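Local coordinates for protein tyrosine--tRNA ligase (Aeropyrum pernix, PDB 2CYA) that probably catalyses the two-step attachment of tyrosine to its cognate tRNA, first activating the amino acid with ATP and then transferring it to the acceptor end, at residues L90-A95 and F114-E119; D196-E199 and K204-V207; V237-S242 and T246-V251. All coordinates share one frame; numbering follows the deposited sequence.

Interaction 1: residues L90-A95 and F114-E119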
ATOM      1  N   LEU A  90     -16.695   8.744  13.510  1.00 38.45           N
ATOM      2  CA  LEU A  90     -17.273   9.967  12.988  1.00 38.45           C
ATOM      3  C   LEU A  90     -17.365   9.892  11.464  1.00 37.22           C
ATOM      4  O   LEU A  90     -18.295  10.420  10.850  1.00 34.99           O
ATOM      5  CB  LEU A  90     -16.406  11.150  13.412  1.00 38.23           C
ATOM      6  CG  LEU A  90     -16.833  11.959  14.640  1.00 41.79           C
ATOM      7  CD1 LEU A  90     -17.460  11.085  15.721  1.00 39.63           C
ATOM      8  CD2 LEU A  90     -15.613  12.694  15.154  1.00 39.98           C
ATOM      9  N   ILE A  91     -16.394   9.224  10.856  1.00 35.89           N
ATOM     10  CA  ILE A  91     -16.393   9.081   9.409  1.00 36.27           C
ATOM     11  C   ILE A  91     -17.561   8.183   9.004  1.00 35.98           C
ATOM     12  O   ILE A  91     -18.252   8.464   8.026  1.00 34.72           O
ATOM     13  CB  ILE A  91     -15.073   8.479   8.913  1.00 35.54           C
ATOM     14  CG1 ILE A  91     -13.947   9.482   9.141  1.00 32.50           C
ATOM     15  CG2 ILE A  91     -15.193   8.080   7.430  1.00 35.42           C
ATOM     16  CD1 ILE A  91     -12.571   8.973   8.713  1.00 33.86           C
ATOM     17  N   ARG A  92     -17.783   7.119   9.770  1.00 35.54           N
ATOM     18  CA  ARG A  92     -18.876   6.194   9.499  1.00 37.49           C
ATOM     19  C   ARG A  92     -20.201   6.915   9.685  1.00 36.59           C
ATOM     20  O   ARG A  92     -21.148   6.698   8.931  1.00 35.69           O
ATOM     21  CB  ARG A  92     -18.836   5.004  10.462  1.00 39.37           C
ATOM     22  CG  ARG A  92     -18.801   3.639   9.769  1.00 44.02           C
ATOM     23  CD  ARG A  92     -17.435   2.982   9.901  1.00 42.92           C
ATOM     24  NE  ARG A  92     -17.039   2.896  11.310  1.00 46.12           N
ATOM     25  CZ  ARG A  92     -15.875   2.412  11.745  1.00 44.06           C
ATOM     26  NH1 ARG A  92     -14.972   1.960  10.877  1.00 38.82           N
ATOM     27  NH2 ARG A  92     -15.619   2.393  13.051  1.00 40.62           N
ATOM     28  N   ALA A  93     -20.250   7.768  10.705  1.00 34.93           N
ATOM     29  CA  ALA A  93     -21.450   8.523  11.013  1.00 35.38           C
ATOM     30  C   ALA A  93     -21.773   9.463   9.867  1.00 34.43           C
ATOM     31  O   ALA A  93     -22.931   9.625   9.521  1.00 33.92           O
ATOM     32  CB  ALA A  93     -21.264   9.304  12.298  1.00 35.81           C
ATOM     33  N   ALA A  94     -20.748  10.073   9.275  1.00 32.72           N
ATOM     34  CA  ALA A  94     -20.967  10.977   8.156  1.00 33.46           C
ATOM     35  C   ALA A  94     -21.563  10.196   6.977  1.00 33.48           C
ATOM     36  O   ALA A  94     -22.386  10.729   6.233  1.00 34.11           O
ATOM     37  CB  ALA A  94     -19.643  11.671   7.743  1.00 32.00           C
ATOM     38  N   ALA A  95     -21.163   8.932   6.827  1.00 34.46           N
ATOM     39  CA  ALA A  95     -21.672   8.070   5.749  1.00 34.30           C
ATOM     40  C   ALA A  95     -23.141   7.683   5.976  1.00 33.88           C
ATOM     41  O   ALA A  95     -23.924   7.588   5.019  1.00 32.89           O
ATOM     42  CB  ALA A  95     -20.809   6.803   5.623  1.00 34.27           C
ATOM     43  N   PHE A 114     -24.593   0.095  -1.149  1.00 32.75           N
ATOM     44  CA  PHE A 114     -23.656   0.886  -0.363  1.00 30.95           C
ATOM     45  C   PHE A 114     -22.599  -0.059   0.185  1.00 31.08           C
ATOM     46  O   PHE A 114     -22.927  -1.102   0.750  1.00 32.33           O
ATOM     47  CB  PHE A 114     -24.376   1.617   0.776  1.00 28.69           C
ATOM     48  CG  PHE A 114     -25.183   2.795   0.311  1.00 26.92           C
ATOM     49  CD1 PHE A 114     -26.494   2.630  -0.124  1.00 27.64           C
ATOM     50  CD2 PHE A 114     -24.620   4.067   0.280  1.00 25.82           C
ATOM     51  CE1 PHE A 114     -27.240   3.720  -0.585  1.00 27.97           C
ATOM     52  CE2 PHE A 114     -25.352   5.170  -0.178  1.00 27.94           C
ATOM     53  CZ  PHE A 114     -26.663   4.993  -0.609  1.00 29.70           C
ATOM     54  N   VAL A 115     -21.336   0.311  -0.009  1.00 29.34           N
ATOM     55  CA  VAL A 115     -20.193  -0.499   0.404  1.00 27.92           C
ATOM     56  C   VAL A 115     -19.226   0.329   1.227  1.00 26.75           C
ATOM     57  O   VAL A 115     -18.807   1.413   0.798  1.00 27.19           O
ATOM     58  CB  VAL A 115     -19.411  -1.008  -0.839  1.00 29.07           C
ATOM     59  CG1 VAL A 115     -18.392  -2.065  -0.450  1.00 30.76           C
ATOM     60  CG2 VAL A 115     -20.363  -1.533  -1.864  1.00 32.91           C
ATOM     61  N   ASP A 116     -18.882  -0.169   2.404  1.00 28.21           N
ATOM     62  CA  ASP A 116     -17.902   0.496   3.273  1.00 28.95           C
ATOM     63  C   ASP A 116     -16.521  -0.006   2.805  1.00 29.06           C
ATOM     64  O   ASP A 116     -16.343  -1.197   2.568  1.00 29.53           O
ATOM     65  CB  ASP A 116     -18.128   0.088   4.742  1.00 31.68           C
ATOM     66  CG  ASP A 116     -17.202   0.821   5.708  1.00 34.09           C
ATOM     67  OD1 ASP A 116     -15.966   0.793   5.509  1.00 35.83           O
ATOM     68  OD2 ASP A 116     -17.711   1.431   6.665  1.00 33.73           O
ATOM     69  N   ALA A 117     -15.552   0.888   2.647  1.00 29.55           N
ATOM     70  CA  ALA A 117     -14.216   0.476   2.206  1.00 29.06           C
ATOM     71  C   ALA A 117     -13.665  -0.697   3.040  1.00 30.14           C
ATOM     72  O   ALA A 117     -12.822  -1.463   2.574  1.00 28.80           O
ATOM     73  CB  ALA A 117     -13.266   1.660   2.286  1.00 27.91           C
ATOM     74  N   GLU A 118     -14.146  -0.832   4.273  1.00 30.91           N
ATOM     75  CA  GLU A 118     -13.693  -1.904   5.153  1.00 33.47           C
ATOM     76  C   GLU A 118     -13.902  -3.287   4.549  1.00 32.63           C
ATOM     77  O   GLU A 118     -13.113  -4.201   4.803  1.00 32.70           O
ATOM     78  CB  GLU A 118     -14.423  -1.846   6.496  1.00 38.26           C
ATOM     79  CG  GLU A 118     -13.763  -2.676   7.570  1.00 43.22           C
ATOM     80  CD  GLU A 118     -13.232  -1.830   8.709  1.00 49.26           C
ATOM     81  OE1 GLU A 118     -12.598  -0.771   8.456  1.00 51.56           O
ATOM     82  OE2 GLU A 118     -13.448  -2.233   9.869  1.00 53.12           O
ATOM     83  N   GLU A 119     -14.961  -3.450   3.765  1.00 30.35           N
ATOM     84  CA  GLU A 119     -15.237  -4.733   3.141  1.00 32.85           C
ATOM     85  C   GLU A 119     -14.161  -5.038   2.112  1.00 31.76           C
ATOM     86  O   GLU A 119     -13.786  -6.185   1.927  1.00 32.83           O
ATOM     87  CB  GLU A 119     -16.615  -4.741   2.463  1.00 34.59           C
ATOM     88  CG  GLU A 119     -17.752  -4.292   3.368  1.00 42.55           C
ATOM     89  CD  GLU A 119     -19.109  -4.288   2.662  1.00 46.06           C
ATOM     90  OE1 GLU A 119     -19.990  -3.498   3.089  1.00 46.18           O
ATOM     91  OE2 GLU A 119     -19.289  -5.075   1.696  1.00 47.37           O
TER
HETATM   92  O   HOH W   1     -15.045   1.533   7.983  1.00 51.53           O
HETATM   93  O   HOH W   2     -12.296   0.013  11.496  1.00 59.02           O
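The guanidinium of Arg-92 has water 1 and Glu-118 OE1 at its edge: water 1 lies in its plane, 2.9 Å from Arg-92 NH1, whose N-H it accepts, and Glu-118 OE1 lies near that plane, 4.4 Å from Arg-92 NH1 and beyond a salt bridge. The Asp-116 carboxylate is rotated 40° from the guanidinium, and its OD2 rests on the aliphatic part of the bent arginine, 3.6 Å from Arg-92 CD. The opposite charges are joined through water rather than directly: water 1 donates to Asp-116 OD1 and weakly to Glu-118 OE1, which also bonds Trp-76 NE1, while water 2 links Arg-92 NH1, weakly, to Glu-118 OE2. With CG anti to its own N (chi1 -176°), Asp-116 brings OD1 up to Glu-118 N at 2.7 Å, a nearly straight bond (168°) received on the anti side. Thr-75 OG1 also binds this OD1. Replacing Asp-116 by alanine removes the carboxylate, and is likely to leave the amide of Glu-118 without its cap and water 1 with only its weak acceptor. A short, acidic residue suits this N-cap, where strand 113-116, outermost in this chain's Rossmann-type class I synthetase sheet, passes into helix 117-121.

Interaction 2: residues D196-E199 and K204-V207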
ATOM      1  N   ASP A 196      -5.173   4.406 -17.734  1.00 29.22           N
ATOM      2  CA  ASP A 196      -3.841   4.167 -18.295  1.00 32.63           C
ATOM      3  C   ASP A 196      -3.257   2.835 -17.880  1.00 33.99           C
ATOM      4  O   ASP A 196      -2.333   2.343 -18.507  1.00 37.09           O
ATOM      5  CB  ASP A 196      -2.853   5.242 -17.851  1.00 35.53           C
ATOM      6  CG  ASP A 196      -2.941   6.491 -18.684  1.00 38.47           C
ATOM      7  OD1 ASP A 196      -3.605   6.446 -19.740  1.00 43.11           O
ATOM      8  OD2 ASP A 196      -2.339   7.508 -18.283  1.00 39.79           O
ATOM      9  N   VAL A 197      -3.810   2.256 -16.823  1.00 32.77           N
ATOM     10  CA  VAL A 197      -3.299   1.018 -16.272  1.00 31.51           C
ATOM     11  C   VAL A 197      -4.138  -0.226 -16.516  1.00 29.98           C
ATOM     12  O   VAL A 197      -3.612  -1.343 -16.526  1.00 29.48           O
ATOM     13  CB  VAL A 197      -3.078   1.237 -14.744  1.00 33.98           C
ATOM     14  CG1 VAL A 197      -3.237  -0.050 -13.969  1.00 36.13           C
ATOM     15  CG2 VAL A 197      -1.712   1.844 -14.528  1.00 33.76           C
ATOM     16  N   ALA A 198      -5.432  -0.035 -16.731  1.00 28.66           N
ATOM     17  CA  ALA A 198      -6.365  -1.144 -16.922  1.00 29.10           C
ATOM     18  C   ALA A 198      -5.954  -2.273 -17.885  1.00 28.53           C
ATOM     19  O   ALA A 198      -6.019  -3.448 -17.528  1.00 26.17           O
ATOM     20  CB  ALA A 198      -7.736  -0.589 -17.330  1.00 28.49           C
ATOM     21  N   GLU A 199      -5.556  -1.928 -19.105  1.00 28.38           N
ATOM     22  CA  GLU A 199      -5.191  -2.964 -20.081  1.00 29.19           C
ATOM     23  C   GLU A 199      -3.926  -3.732 -19.670  1.00 28.46           C
ATOM     24  O   GLU A 199      -3.850  -4.946 -19.839  1.00 26.91           O
ATOM     25  CB  GLU A 199      -5.077  -2.349 -21.490  1.00 29.68           C
ATOM     26  CG  GLU A 199      -6.449  -1.911 -22.029  1.00 29.04           C
ATOM     27  CD  GLU A 199      -6.405  -1.197 -23.383  1.00 33.62           C
ATOM     28  OE1 GLU A 199      -5.321  -1.108 -24.008  1.00 33.53           O
ATOM     29  OE2 GLU A 199      -7.480  -0.727 -23.824  1.00 30.62           O
ATOM     30  N   LYS A 204     -10.873  -4.067 -16.803  1.00 29.64           N
ATOM     31  CA  LYS A 204     -11.704  -3.203 -17.642  1.00 29.26           C
ATOM     32  C   LYS A 204     -11.275  -1.732 -17.547  1.00 28.72           C
ATOM     33  O   LYS A 204     -11.112  -1.191 -16.445  1.00 27.60           O
ATOM     34  CB  LYS A 204     -13.173  -3.289 -17.221  1.00 28.82           C
ATOM     35  CG  LYS A 204     -13.868  -4.638 -17.391  1.00 32.45           C
ATOM     36  CD  LYS A 204     -15.237  -4.554 -16.701  1.00 34.81           C
ATOM     37  CE  LYS A 204     -16.076  -5.798 -16.862  1.00 38.65           C
ATOM     38  NZ  LYS A 204     -17.325  -5.641 -16.045  1.00 44.25           N
ATOM     39  N   LYS A 205     -11.087  -1.102 -18.705  1.00 27.01           N
ATOM     40  CA  LYS A 205     -10.718   0.312 -18.790  1.00 27.96           C
ATOM     41  C   LYS A 205     -12.050   1.029 -18.550  1.00 29.19           C
ATOM     42  O   LYS A 205     -12.944   0.989 -19.395  1.00 31.58           O
ATOM     43  CB  LYS A 205     -10.200   0.616 -20.189  1.00 28.25           C
ATOM     44  CG  LYS A 205      -9.588   1.974 -20.370  1.00 29.19           C
ATOM     45  CD  LYS A 205      -9.208   2.160 -21.826  1.00 30.64           C
ATOM     46  CE  LYS A 205      -8.441   3.435 -22.024  1.00 34.13           C
ATOM     47  NZ  LYS A 205      -7.941   3.519 -23.416  1.00 38.95           N
ATOM     48  N   PRO A 206     -12.194   1.701 -17.398  1.00 26.88           N
ATOM     49  CA  PRO A 206     -13.445   2.387 -17.091  1.00 25.81           C
ATOM     50  C   PRO A 206     -13.706   3.689 -17.806  1.00 27.27           C
ATOM     51  O   PRO A 206     -12.788   4.489 -18.035  1.00 27.64           O
ATOM     52  CB  PRO A 206     -13.339   2.620 -15.582  1.00 24.29           C
ATOM     53  CG  PRO A 206     -11.861   2.998 -15.452  1.00 24.41           C
ATOM     54  CD  PRO A 206     -11.183   1.948 -16.346  1.00 24.88           C
ATOM     55  N   VAL A 207     -14.979   3.904 -18.129  1.00 26.01           N
ATOM     56  CA  VAL A 207     -15.414   5.163 -18.721  1.00 25.65           C
ATOM     57  C   VAL A 207     -15.513   6.107 -17.504  1.00 25.55           C
ATOM     58  O   VAL A 207     -16.200   5.785 -16.535  1.00 25.53           O
ATOM     59  CB  VAL A 207     -16.823   5.037 -19.334  1.00 27.57           C
ATOM     60  CG1 VAL A 207     -17.411   6.429 -19.548  1.00 25.88           C
ATOM     61  CG2 VAL A 207     -16.765   4.244 -20.664  1.00 26.47           C
TER
HETATM   62  O   HOH W   3      -6.582   1.690 -24.927  1.00 47.39           O
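Ala-198 lays its methyl group over the backbone joining Lys-204 to Lys-205, with Ala-198 CB only 3.4 Å from Lys-205 CA, tighter than ordinary van der Waals contact. The same methyl lies 3.5 Å from the carbonyl oxygen, Lys-204 O. It also reaches the first carbon of the lysine side chain, Lys-205 CB, at 4.0 Å, and more loosely the proline ring, where Pro-206 CD is 4.4 Å away. Alanine suits the place, its single methyl fitting where the two backbones come so close. The face is completed by helix 161-175, whose Phe-174 touches Ala-198 and whose Ile-173 touches Pro-206. This is the return half of a beta-alpha-beta crossover: strand 180-184 leads into helix 188-198, and the chain then turns back to enter strand 207-211, which lies parallel and next to strand 180-184 in the Rossmann-type sheet. The proline suits the approach to the strand, since its ring packs inward and its missing N-H asks for no acceptor. Outside the apolar patch, Glu-199 and Lys-205 cross at an angle. Lys-205 puts CG anti to its backbone N (chi1 -171°) and stays extended to the ammonium, and Glu-199 is likewise extended beyond CG, which brings Glu-199 OE2 within 3.9 Å of Lys-205 CD. The ammonium itself remains 4.3 Å from the carboxylate, measured from Lys-205 NZ to Glu-199 OE2, short of a salt bridge. Water 3 closes the gap: it accepts from Lys-205 NZ at 2.7 Å and donates to Glu-199 OE2. Long charged chains suit this solvent-facing place, although Glu-199 also touches a neighbouring molecule in the crystal, which may influence its pose.

Interaction 3: residues V237-S242 and T246-V251. With SO4 (sulfate ion), chain C.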
ATOM      1  N   VAL A 237     -11.718  27.875  -5.521  1.00 80.93           N
ATOM      2  CA  VAL A 237     -11.935  27.243  -4.225  1.00 80.48           C
ATOM      3  C   VAL A 237     -13.264  26.485  -4.228  1.00 80.43           C
ATOM      4  O   VAL A 237     -14.319  27.063  -4.494  1.00 80.41           O
ATOM      5  CB  VAL A 237     -11.955  28.295  -3.086  1.00 80.50           C
ATOM      6  CG1 VAL A 237     -12.099  27.604  -1.740  1.00 80.47           C
ATOM      7  CG2 VAL A 237     -10.683  29.131  -3.124  1.00 79.60           C
ATOM      8  N   LYS A 238     -13.198  25.190  -3.932  1.00 79.91           N
ATOM      9  CA  LYS A 238     -14.379  24.329  -3.900  1.00 79.24           C
ATOM     10  C   LYS A 238     -15.209  24.573  -2.642  1.00 78.77           C
ATOM     11  O   LYS A 238     -14.712  25.120  -1.656  1.00 79.09           O
ATOM     12  CB  LYS A 238     -13.952  22.857  -3.933  1.00 79.40           C
ATOM     13  CG  LYS A 238     -12.939  22.520  -5.024  1.00 80.15           C
ATOM     14  CD  LYS A 238     -12.502  21.059  -4.961  1.00 79.52           C
ATOM     15  CE  LYS A 238     -11.432  20.759  -6.004  1.00 78.95           C
ATOM     16  NZ  LYS A 238     -11.877  21.106  -7.386  1.00 78.83           N
ATOM     17  N   MET A 239     -16.476  24.173  -2.682  1.00 77.45           N
ATOM     18  CA  MET A 239     -17.346  24.329  -1.523  1.00 76.36           C
ATOM     19  C   MET A 239     -17.015  23.164  -0.585  1.00 76.55           C
ATOM     20  O   MET A 239     -17.008  22.006  -1.005  1.00 76.73           O
ATOM     21  CB  MET A 239     -18.824  24.273  -1.940  1.00 73.89           C
ATOM     22  CG  MET A 239     -19.792  24.659  -0.821  1.00 72.29           C
ATOM     23  SD  MET A 239     -21.569  24.397  -1.156  1.00 68.89           S
ATOM     24  CE  MET A 239     -22.068  26.036  -1.671  1.00 68.00           C
ATOM     25  N   SER A 240     -16.717  23.466   0.672  1.00 77.04           N
ATOM     26  CA  SER A 240     -16.384  22.420   1.635  1.00 77.75           C
ATOM     27  C   SER A 240     -16.633  22.897   3.059  1.00 78.68           C
ATOM     28  O   SER A 240     -16.920  24.074   3.284  1.00 79.34           O
ATOM     29  CB  SER A 240     -14.916  21.991   1.476  1.00 77.68           C
ATOM     30  OG  SER A 240     -14.021  23.047   1.781  1.00 77.04           O
ATOM     31  N   LYS A 241     -16.512  21.979   4.016  1.00 79.50           N
ATOM     32  CA  LYS A 241     -16.733  22.292   5.428  1.00 80.33           C
ATOM     33  C   LYS A 241     -15.685  23.220   6.073  1.00 81.44           C
ATOM     34  O   LYS A 241     -15.806  23.564   7.251  1.00 81.81           O
ATOM     35  CB  LYS A 241     -16.833  20.990   6.237  1.00 79.67           C
ATOM     36  CG  LYS A 241     -18.038  20.113   5.889  1.00 79.27           C
ATOM     37  CD  LYS A 241     -17.850  19.331   4.599  1.00 78.08           C
ATOM     38  CE  LYS A 241     -16.797  18.247   4.775  1.00 78.75           C
ATOM     39  NZ  LYS A 241     -16.571  17.466   3.534  1.00 77.58           N
ATOM     40  N   SER A 242     -14.676  23.628   5.300  1.00 81.85           N
ATOM     41  CA  SER A 242     -13.606  24.512   5.790  1.00 81.50           C
ATOM     42  C   SER A 242     -14.143  25.781   6.469  1.00 80.85           C
ATOM     43  O   SER A 242     -13.998  25.956   7.682  1.00 81.85           O
ATOM     44  CB  SER A 242     -12.682  24.910   4.630  1.00 81.81           C
ATOM     45  OG  SER A 242     -12.159  23.770   3.963  1.00 82.15           O
ATOM     46  N   THR A 246     -19.026  29.689   3.673  1.00 56.40           N
ATOM     47  CA  THR A 246     -18.819  29.559   2.235  1.00 54.44           C
ATOM     48  C   THR A 246     -19.470  28.306   1.664  1.00 51.96           C
ATOM     49  O   THR A 246     -19.318  28.009   0.476  1.00 50.93           O
ATOM     50  CB  THR A 246     -17.332  29.501   1.879  1.00 54.98           C
ATOM     51  OG1 THR A 246     -16.757  28.299   2.419  1.00 53.66           O
ATOM     52  CG2 THR A 246     -16.620  30.730   2.425  1.00 56.94           C
ATOM     53  N   ALA A 247     -20.176  27.567   2.519  1.00 48.14           N
ATOM     54  CA  ALA A 247     -20.848  26.350   2.093  1.00 43.57           C
ATOM     55  C   ALA A 247     -22.220  26.205   2.749  1.00 40.68           C
ATOM     56  O   ALA A 247     -22.402  26.519   3.927  1.00 42.04           O
ATOM     57  CB  ALA A 247     -19.986  25.144   2.423  1.00 43.85           C
ATOM     58  N   VAL A 248     -23.185  25.718   1.985  1.00 35.37           N
ATOM     59  CA  VAL A 248     -24.518  25.515   2.509  1.00 32.50           C
ATOM     60  C   VAL A 248     -24.657  24.040   2.865  1.00 32.01           C
ATOM     61  O   VAL A 248     -24.576  23.175   1.991  1.00 31.82           O
ATOM     62  CB  VAL A 248     -25.582  25.911   1.465  1.00 31.27           C
ATOM     63  CG1 VAL A 248     -26.984  25.704   2.032  1.00 29.14           C
ATOM     64  CG2 VAL A 248     -25.375  27.373   1.067  1.00 32.24           C
ATOM     65  N   PHE A 249     -24.836  23.740   4.147  1.00 29.73           N
ATOM     66  CA  PHE A 249     -24.986  22.341   4.558  1.00 30.08           C
ATOM     67  C   PHE A 249     -26.450  21.913   4.475  1.00 29.62           C
ATOM     68  O   PHE A 249     -27.351  22.755   4.548  1.00 26.80           O
ATOM     69  CB  PHE A 249     -24.465  22.135   5.982  1.00 30.94           C
ATOM     70  CG  PHE A 249     -23.025  22.499   6.146  1.00 33.89           C
ATOM     71  CD1 PHE A 249     -22.662  23.750   6.618  1.00 34.76           C
ATOM     72  CD2 PHE A 249     -22.024  21.603   5.774  1.00 35.82           C
ATOM     73  CE1 PHE A 249     -21.313  24.114   6.716  1.00 36.57           C
ATOM     74  CE2 PHE A 249     -20.672  21.956   5.866  1.00 36.17           C
ATOM     75  CZ  PHE A 249     -20.318  23.212   6.337  1.00 35.78           C
ATOM     76  N   VAL A 250     -26.680  20.609   4.330  1.00 27.65           N
ATOM     77  CA  VAL A 250     -28.038  20.110   4.207  1.00 29.65           C
ATOM     78  C   VAL A 250     -28.822  20.288   5.485  1.00 30.64           C
ATOM     79  O   VAL A 250     -30.010  20.004   5.507  1.00 31.80           O
ATOM     80  CB  VAL A 250     -28.095  18.608   3.787  1.00 29.28           C
ATOM     81  CG1 VAL A 250     -27.511  18.436   2.395  1.00 30.84           C
ATOM     82  CG2 VAL A 250     -27.367  17.746   4.793  1.00 28.67           C
ATOM     83  N   VAL A 251     -28.166  20.753   6.549  1.00 30.55           N
ATOM     84  CA  VAL A 251     -28.872  20.970   7.805  1.00 32.04           C
ATOM     85  C   VAL A 251     -28.849  22.424   8.257  1.00 32.65           C
ATOM     86  O   VAL A 251     -29.184  22.715   9.404  1.00 34.09           O
ATOM     87  CB  VAL A 251     -28.332  20.090   8.977  1.00 34.03           C
ATOM     88  CG1 VAL A 251     -28.577  18.603   8.687  1.00 32.56           C
ATOM     89  CG2 VAL A 251     -26.858  20.380   9.220  1.00 33.19           C
TER
HETATM   90  S   SO4 C1002     -15.646  18.114   0.214  1.00108.85           S
HETATM   91  O1  SO4 C1002     -15.849  18.850  -1.112  1.00108.11           O
HETATM   92  O2  SO4 C1002     -15.355  16.652  -0.123  1.00108.18           O
HETATM   93  O3  SO4 C1002     -14.473  18.643   0.814  1.00108.69           O
HETATM   94  O4  SO4 C1002     -16.927  18.103   0.826  1.00107.97           O
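Lys-241 NZ is gripped by two oxygens: it donates to O4 of the sulfate at 2.8 Å and is hydrogen-bonded to Ser-45 OG. His-49 NE2 and Trp-52 NE1 hold the same anion, and Ser-240 CB lies against it, 3.4 Å from sulfate O3. The lysine reaches it by folding: turns at chi2 (77°) and chi3 (70°) carry the ammonium away from 246-251 while the carbons near its root stay beside Phe-249. There Lys-241 CG comes to the edge of the ring, near its plane, at 3.2 Å from Phe-249 CE2, and Lys-241 CA lies in the ring plane at that edge. Lysine suits the place because its aliphatic stem can pack on an aromatic edge while its charge faces an anion. Met-239 does the apolar work. Its CG, anti to the backbone N (chi1 -170°), presses on the methyl of Ala-247 at 3.3 Å from Ala-247 CB, a tight fit that a small residue allows. Farther along, Met-239 SD passes 3.8 Å from Val-248 N, and the terminal methyl bends toward the valine side chain. The Ala-247 methyl also touches Ser-240 O, 3.4 Å away. Within the loop, the hydroxyls Ser-240 OG and Ser-242 OG are hydrogen-bonded at 3.0 Å, linking the two residues that flank Lys-241. Residues 238-242 are the KMSKS motif of class I aminoacyl-tRNA synthetases; Lys-241 is an inferred ATP ligand, and the sulfate, probably picked up from the crystallisation medium, is consistent with a phosphate position in the ATP site.

All three contacts lie in the class I synthetase part of the chain, none touching another, and none is fully core. Interaction 1, at the surface, sets helix 88-104 against the junction of strand 113-116 and helix 117-121 through charged groups and water. Interaction 2 is partly buried: it sets the end of helix 188-198 against the loop leading into strand 207-211, a methyl packing closely on backbone with a water-bridged charged pair outside. Interaction 3 is also partly buried but connects two pieces of one irregular loop, with apolar packing beneath an anion site. Its centre is about 33 Å from that of interaction 2, across the chain's centre, and about 21 Å from that of interaction 1.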